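Local coordinates for probable transcriptional regulatory protein aq_1575 (Aquifex aeolicus, PDB 1LFP) that probably binds DNA and regulates transcription, though its precise role remains unestablished, at residues P203-I209 / I235-P241; Y87-A91 / S127-L133. One frame throughout, in Å; residues are numbered along the deposited sequence.

Contact 1. Residues P203-I209 / I235-P241; sequences PISTVQI and IANFEIP
E239 lies alongside Q208 with the two side chains pointing the same way: its CG sits 3.1 Å from Q208 NE2, and the carboxylate and amide planes are turned 51° apart. The E239 chain leaves with CG opposite the backbone N (chi1 -169°) and then bends at chi2, which carries the carboxylate back across T206; the bond from T206 OG1 to E239 OE1, at 3.2 Å, is weak. On the other face of the sheet V207 CG1 rests against F238 CA at 3.5 Å. The F238 ring turns toward helix 212-226, touching V218 and L222, and meets W7 edge-to-face.

Between the two layers of side chains runs a short parallel ladder. V207 N donates to N237 O at 2.7 Å, in the carbonyl plane, and I209 N donates to E239 O in a nearly straight bond. Between them E239 N reaches V207 O from 52° above the carbonyl plane, a bent bond. With helix 212-226 these strands form a beta-alpha-beta unit, and 207-208 is the outermost strand of the mixed sheet on this side.

Where strand 231-239 is interrupted, the N237 side chain packs between P203 and V207: its CB lies 3.5 Å from P203 CB and 3.4 Å from S205 O, and its CG 3.7 Å from V207 CG1. A glycine in its place would probably open a gap between P203 and V207 and remove the packing against the S205 carbonyl. At the far end P241 CD lies 3.3 Å from I209 O.

Pairing thus rests mainly on backbone bonds, the one polar side-chain link across it being weak, and I209 O is buried with no hydrogen-bond partner, a probable local cost.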
loop_
_atom_site.group_PDB
_atom_site.type_symbol
_atom_site.label_atom_id
_atom_site.label_comp_id
_atom_site.label_asym_id
_atom_site.label_seq_id
_atom_site.Cartn_x
_atom_site.Cartn_y
_atom_site.Cartn_z
ATOM N N PRO A 203 6.739 3.718 -9.686
ATOM C CA PRO A 203 6.945 3.931 -11.123
ATOM C C PRO A 203 8.345 4.430 -11.436
ATOM O O PRO A 203 8.924 5.217 -10.668
ATOM C CB PRO A 203 5.864 4.967 -11.490
ATOM C CG PRO A 203 5.585 5.637 -10.197
ATOM C CD PRO A 203 5.647 4.550 -9.167
ATOM N N ILE A 204 8.905 3.970 -12.559
ATOM C CA ILE A 204 10.246 4.381 -12.957
ATOM C C ILE A 204 10.151 5.667 -13.753
ATOM O O ILE A 204 11.162 6.321 -14.048
ATOM C CB ILE A 204 10.925 3.299 -13.815
ATOM C CG1 ILE A 204 10.255 3.195 -15.187
ATOM C CG2 ILE A 204 10.789 1.930 -13.106
ATOM C CD1 ILE A 204 11.107 2.370 -16.182
ATOM N N SER A 205 8.928 6.012 -14.127
ATOM C CA SER A 205 8.653 7.231 -14.881
ATOM C C SER A 205 7.151 7.458 -14.803
ATOM O O SER A 205 6.400 6.528 -14.489
ATOM C CB SER A 205 9.080 7.078 -16.334
ATOM O OG SER A 205 9.088 8.345 -16.964
ATOM N N THR A 206 6.707 8.672 -15.120
ATOM C CA THR A 206 5.303 9.010 -15.031
ATOM C C THR A 206 4.688 9.461 -16.353
ATOM O O THR A 206 5.391 9.853 -17.294
ATOM C CB THR A 206 5.086 10.106 -13.958
ATOM O OG1 THR A 206 5.867 11.264 -14.297
ATOM C CG2 THR A 206 5.526 9.595 -12.557
ATOM N N VAL A 207 3.364 9.373 -16.419
ATOM C CA VAL A 207 2.617 9.760 -17.609
ATOM C C VAL A 207 1.809 11.017 -17.320
ATOM O O VAL A 207 0.824 10.979 -16.587
ATOM C CB VAL A 207 1.670 8.619 -18.068
ATOM C CG1 VAL A 207 0.946 8.024 -16.875
ATOM C CG2 VAL A 207 0.662 9.151 -19.074
ATOM N N GLN A 208 2.246 12.128 -17.907
ATOM C CA GLN A 208 1.599 13.427 -17.731
ATOM C C GLN A 208 0.192 13.404 -18.315
ATOM O O GLN A 208 0.004 13.109 -19.494
ATOM C CB GLN A 208 2.419 14.512 -18.433
ATOM C CG GLN A 208 3.905 14.494 -18.091
ATOM C CD GLN A 208 4.248 15.284 -16.837
ATOM O OE1 GLN A 208 5.365 15.189 -16.315
ATOM N NE2 GLN A 208 3.296 16.082 -16.353
ATOM N N ILE A 209 -0.795 13.718 -17.487
ATOM C CA ILE A 209 -2.184 13.734 -17.933
ATOM C C ILE A 209 -2.800 15.106 -17.658
ATOM O O ILE A 209 -3.135 15.434 -16.521
ATOM C CB ILE A 209 -2.990 12.642 -17.210
ATOM C CG1 ILE A 209 -4.487 12.808 -17.478
ATOM C CG2 ILE A 209 -2.685 12.684 -15.741
ATOM C CD1 ILE A 209 -4.884 12.527 -18.910
ATOM N N ILE A 235 -1.138 1.173 -7.148
ATOM C CA ILE A 235 -0.036 2.034 -7.596
ATOM C C ILE A 235 -0.222 2.414 -9.053
ATOM O O ILE A 235 -0.567 1.581 -9.876
ATOM C CB ILE A 235 1.349 1.341 -7.471
ATOM C CG1 ILE A 235 1.502 0.685 -6.087
ATOM C CG2 ILE A 235 2.467 2.394 -7.630
ATOM C CD1 ILE A 235 1.647 -0.849 -6.141
ATOM N N ALA A 236 -0.040 3.688 -9.365
ATOM C CA ALA A 236 -0.184 4.121 -10.757
ATOM C C ALA A 236 0.934 5.067 -11.106
ATOM O O ALA A 236 1.591 5.633 -10.208
ATOM C CB ALA A 236 -1.541 4.785 -10.968
ATOM N N ASN A 237 1.192 5.239 -12.396
ATOM C CA ASN A 237 2.286 6.125 -12.804
ATOM C C ASN A 237 1.830 7.437 -13.424
ATOM O O ASN A 237 2.574 8.030 -14.216
ATOM C CB ASN A 237 3.220 5.444 -13.799
ATOM C CG ASN A 237 2.574 5.147 -15.133
ATOM O OD1 ASN A 237 3.255 4.695 -16.059
ATOM N ND2 ASN A 237 1.279 5.376 -15.254
ATOM N N PHE A 238 0.621 7.877 -13.098
ATOM C CA PHE A 238 0.123 9.131 -13.663
ATOM C C PHE A 238 0.843 10.361 -13.135
ATOM O O PHE A 238 1.464 10.350 -12.074
ATOM C CB PHE A 238 -1.371 9.310 -13.374
ATOM C CG PHE A 238 -1.689 9.492 -11.903
ATOM C CD1 PHE A 238 -1.289 10.644 -11.206
ATOM C CD2 PHE A 238 -2.326 8.485 -11.203
ATOM C CE1 PHE A 238 -1.516 10.774 -9.828
ATOM C CE2 PHE A 238 -2.561 8.598 -9.822
ATOM C CZ PHE A 238 -2.149 9.753 -9.133
ATOM N N GLU A 239 0.710 11.444 -13.895
ATOM C CA GLU A 239 1.275 12.726 -13.521
ATOM C C GLU A 239 0.161 13.736 -13.795
ATOM O O GLU A 239 -0.135 14.022 -14.953
ATOM C CB GLU A 239 2.502 13.044 -14.367
ATOM C CG GLU A 239 3.306 14.238 -13.879
ATOM C CD GLU A 239 3.844 14.055 -12.476
ATOM O OE1 GLU A 239 4.190 12.915 -12.109
ATOM O OE2 GLU A 239 3.931 15.060 -11.743
ATOM N N ILE A 240 -0.474 14.225 -12.729
ATOM C CA ILE A 240 -1.587 15.186 -12.827
ATOM C C ILE A 240 -1.266 16.552 -12.198
ATOM O O ILE A 240 -0.721 16.635 -11.097
ATOM C CB ILE A 240 -2.886 14.637 -12.151
ATOM C CG1 ILE A 240 -2.626 14.281 -10.684
ATOM C CG2 ILE A 240 -3.398 13.426 -12.892
ATOM C CD1 ILE A 240 -2.745 15.437 -9.716
ATOM N N PRO A 241 -1.617 17.649 -12.898
ATOM C CA PRO A 241 -1.369 19.014 -12.418
ATOM C C PRO A 241 -2.032 19.287 -11.071
ATOM O O PRO A 241 -3.250 19.420 -11.004
ATOM C CB PRO A 241 -1.966 19.887 -13.528
ATOM C CG PRO A 241 -1.806 19.049 -14.753
ATOM C CD PRO A 241 -2.208 17.675 -14.246
#

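Contact 2. Residues Y87-A91 / S127-L133; sequences YEGYA and SGCVSYL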
loop_
_atom_site.group_PDB
_atom_site.type_symbol
_atom_site.label_atom_id
_atom_site.label_comp_id
_atom_site.label_asym_id
_atom_site.label_seq_id
_atom_site.Cartn_x
_atom_site.Cartn_y
_atom_site.Cartn_z
ATOM N N TYR A 87 -2.300 -7.604 -9.903
ATOM C CA TYR A 87 -3.034 -7.337 -11.125
ATOM C C TYR A 87 -2.353 -6.178 -11.818
ATOM O O TYR A 87 -1.707 -5.347 -11.172
ATOM C CB TYR A 87 -4.494 -6.979 -10.843
ATOM C CG TYR A 87 -5.266 -8.146 -10.323
ATOM C CD1 TYR A 87 -5.710 -9.162 -11.182
ATOM C CD2 TYR A 87 -5.518 -8.267 -8.969
ATOM C CE1 TYR A 87 -6.378 -10.254 -10.680
ATOM C CE2 TYR A 87 -6.187 -9.359 -8.453
ATOM C CZ TYR A 87 -6.611 -10.349 -9.316
ATOM O OH TYR A 87 -7.255 -11.432 -8.747
ATOM N N GLU A 88 -2.431 -6.180 -13.136
ATOM C CA GLU A 88 -1.768 -5.144 -13.927
ATOM C C GLU A 88 -2.726 -4.714 -15.038
ATOM O O GLU A 88 -3.355 -5.555 -15.674
ATOM C CB GLU A 88 -0.503 -5.739 -14.569
ATOM C CG GLU A 88 0.548 -6.117 -13.565
ATOM C CD GLU A 88 1.765 -6.788 -14.197
ATOM O OE1 GLU A 88 2.372 -6.239 -15.153
ATOM O OE2 GLU A 88 2.138 -7.879 -13.717
ATOM N N GLY A 89 -2.856 -3.401 -15.261
ATOM C CA GLY A 89 -3.731 -2.937 -16.307
ATOM C C GLY A 89 -3.515 -1.462 -16.577
ATOM O O GLY A 89 -2.573 -0.805 -16.036
ATOM N N TYR A 90 -4.392 -0.920 -17.413
ATOM C CA TYR A 90 -4.271 0.476 -17.809
ATOM C C TYR A 90 -5.544 1.250 -17.542
ATOM O O TYR A 90 -6.655 0.728 -17.702
ATOM C CB TYR A 90 -3.938 0.555 -19.307
ATOM C CG TYR A 90 -2.506 0.230 -19.651
ATOM C CD1 TYR A 90 -1.533 1.229 -19.714
ATOM C CD2 TYR A 90 -2.089 -1.096 -19.816
ATOM C CE1 TYR A 90 -0.196 0.926 -19.927
ATOM C CE2 TYR A 90 -0.765 -1.409 -20.022
ATOM C CZ TYR A 90 0.190 -0.404 -20.081
ATOM O OH TYR A 90 1.517 -0.737 -20.321
ATOM N N ALA A 91 -5.369 2.486 -17.101
ATOM C CA ALA A 91 -6.484 3.391 -16.848
ATOM C C ALA A 91 -6.497 4.331 -18.042
ATOM O O ALA A 91 -5.577 4.333 -18.861
ATOM C CB ALA A 91 -6.231 4.185 -15.574
ATOM N N SER A 127 -0.712 -10.595 -16.754
ATOM C CA SER A 127 0.473 -10.519 -15.933
ATOM C C SER A 127 1.612 -10.050 -16.798
ATOM O O SER A 127 1.839 -10.572 -17.896
ATOM C CB SER A 127 0.802 -11.894 -15.353
ATOM O OG SER A 127 -0.158 -12.281 -14.395
ATOM N N GLY A 128 2.298 -9.010 -16.328
ATOM C CA GLY A 128 3.420 -8.469 -17.063
ATOM C C GLY A 128 3.190 -7.301 -18.006
ATOM O O GLY A 128 4.160 -6.791 -18.546
ATOM N N CYS A 129 1.946 -6.866 -18.208
ATOM C CA CYS A 129 1.683 -5.762 -19.130
ATOM C C CYS A 129 2.120 -4.407 -18.645
ATOM O O CYS A 129 2.147 -3.447 -19.425
ATOM C CB CYS A 129 0.210 -5.692 -19.533
ATOM S SG CYS A 129 -0.975 -5.240 -18.275
ATOM N N VAL A 130 2.395 -4.269 -17.352
ATOM C CA VAL A 130 2.899 -2.979 -16.897
ATOM C C VAL A 130 4.073 -3.073 -15.924
ATOM O O VAL A 130 4.731 -2.095 -15.697
ATOM C CB VAL A 130 1.819 -2.153 -16.197
ATOM C CG1 VAL A 130 2.390 -0.818 -15.843
ATOM C CG2 VAL A 130 0.591 -1.972 -17.100
ATOM N N SER A 131 4.406 -4.249 -15.389
ATOM C CA SER A 131 5.439 -4.247 -14.364
ATOM C C SER A 131 6.825 -3.719 -14.730
ATOM O O SER A 131 7.526 -3.198 -13.882
ATOM C CB SER A 131 5.531 -5.643 -13.676
ATOM O OG SER A 131 5.953 -6.629 -14.591
ATOM N N TYR A 132 7.185 -3.796 -16.007
ATOM C CA TYR A 132 8.442 -3.290 -16.460
ATOM C C TYR A 132 8.490 -1.767 -16.309
ATOM O O TYR A 132 9.542 -1.188 -16.495
ATOM C CB TYR A 132 8.654 -3.662 -17.928
ATOM C CG TYR A 132 7.569 -3.174 -18.833
ATOM C CD1 TYR A 132 6.493 -4.005 -19.182
ATOM C CD2 TYR A 132 7.609 -1.876 -19.358
ATOM C CE1 TYR A 132 5.478 -3.558 -20.032
ATOM C CE2 TYR A 132 6.597 -1.426 -20.216
ATOM C CZ TYR A 132 5.539 -2.275 -20.539
ATOM O OH TYR A 132 4.535 -1.806 -21.368
ATOM N N LEU A 133 7.360 -1.127 -15.997
ATOM C CA LEU A 133 7.328 0.344 -15.792
ATOM C C LEU A 133 7.451 0.758 -14.324
ATOM O O LEU A 133 7.330 1.959 -13.965
ATOM C CB LEU A 133 6.026 0.951 -16.323
ATOM C CG LEU A 133 5.823 0.792 -17.823
ATOM C CD1 LEU A 133 4.523 1.461 -18.255
ATOM C CD2 LEU A 133 7.043 1.384 -18.533
HETATM O O HOH W 1 1.177 -9.886 -12.297
HETATM O O HOH W 2 4.589 -8.624 -13.714
#
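E88 reaches from strand 83-91 into the turn of 127-133, where its carboxylate collects backbone N-H groups. OE1 accepts V130 N at 3.0 Å through its anti lone pair, in a fairly straight bond, and also S131 N at 2.9 Å, which arrives from 45° above the carboxylate plane. OE2 takes G128 N at 2.8 Å, again from above the plane. A fully extended chain beyond CG (chi2 176°) delivers the group this deep. The backbone angles of G128 call for glycine, since a CB would be jammed against the carbonyl O of the residue before.

Two waters extend the network on OE2, each donating to it. One of them also bonds S131 OG, 2.6 Å away; the other reaches S127 OG only weakly.

Two residues along, the end of Y90 reaches the loop in a separate hydrogen bond: Y90 OH donates to C129 O at 2.9 Å, the carbonyl oxygen lying at the ring edge.

Apolar contact fills in between. V130 CG2 comes obliquely to the Y90 ring, 3.3 Å from CE2, a tight fit. C129 SG packs 3.8 Å from E88 CB and makes an oblique sulfur-aromatic contact with Y90.

Three peptide N-H groups and two waters around one buried carboxylate would probably favour its ionised form, and one acidic side chain joins three points of the turn, at G128, V130 and S131.

Contact 2 closes before contact 1 opens, so the two follow in series along the chain, their centres 13 Å apart. Both reach the five-stranded mixed sheet: contact 1 on the neighbouring strands 231-239 and 207-208, contact 2 on strand 83-91, with only strand 95-103 between them. A96 of strand 95-103 serves both, touching V130, L133 and N237. The contacts also meet directly, as I204 N lies 2.9 Å from L133 O, a probable hydrogen bond. Residues 127-133 lead into strand 134-143 and P203 ends strand 196-203, neighbours in the four-stranded antiparallel sheet, so together the contacts join the two sheets where the chain passes between them.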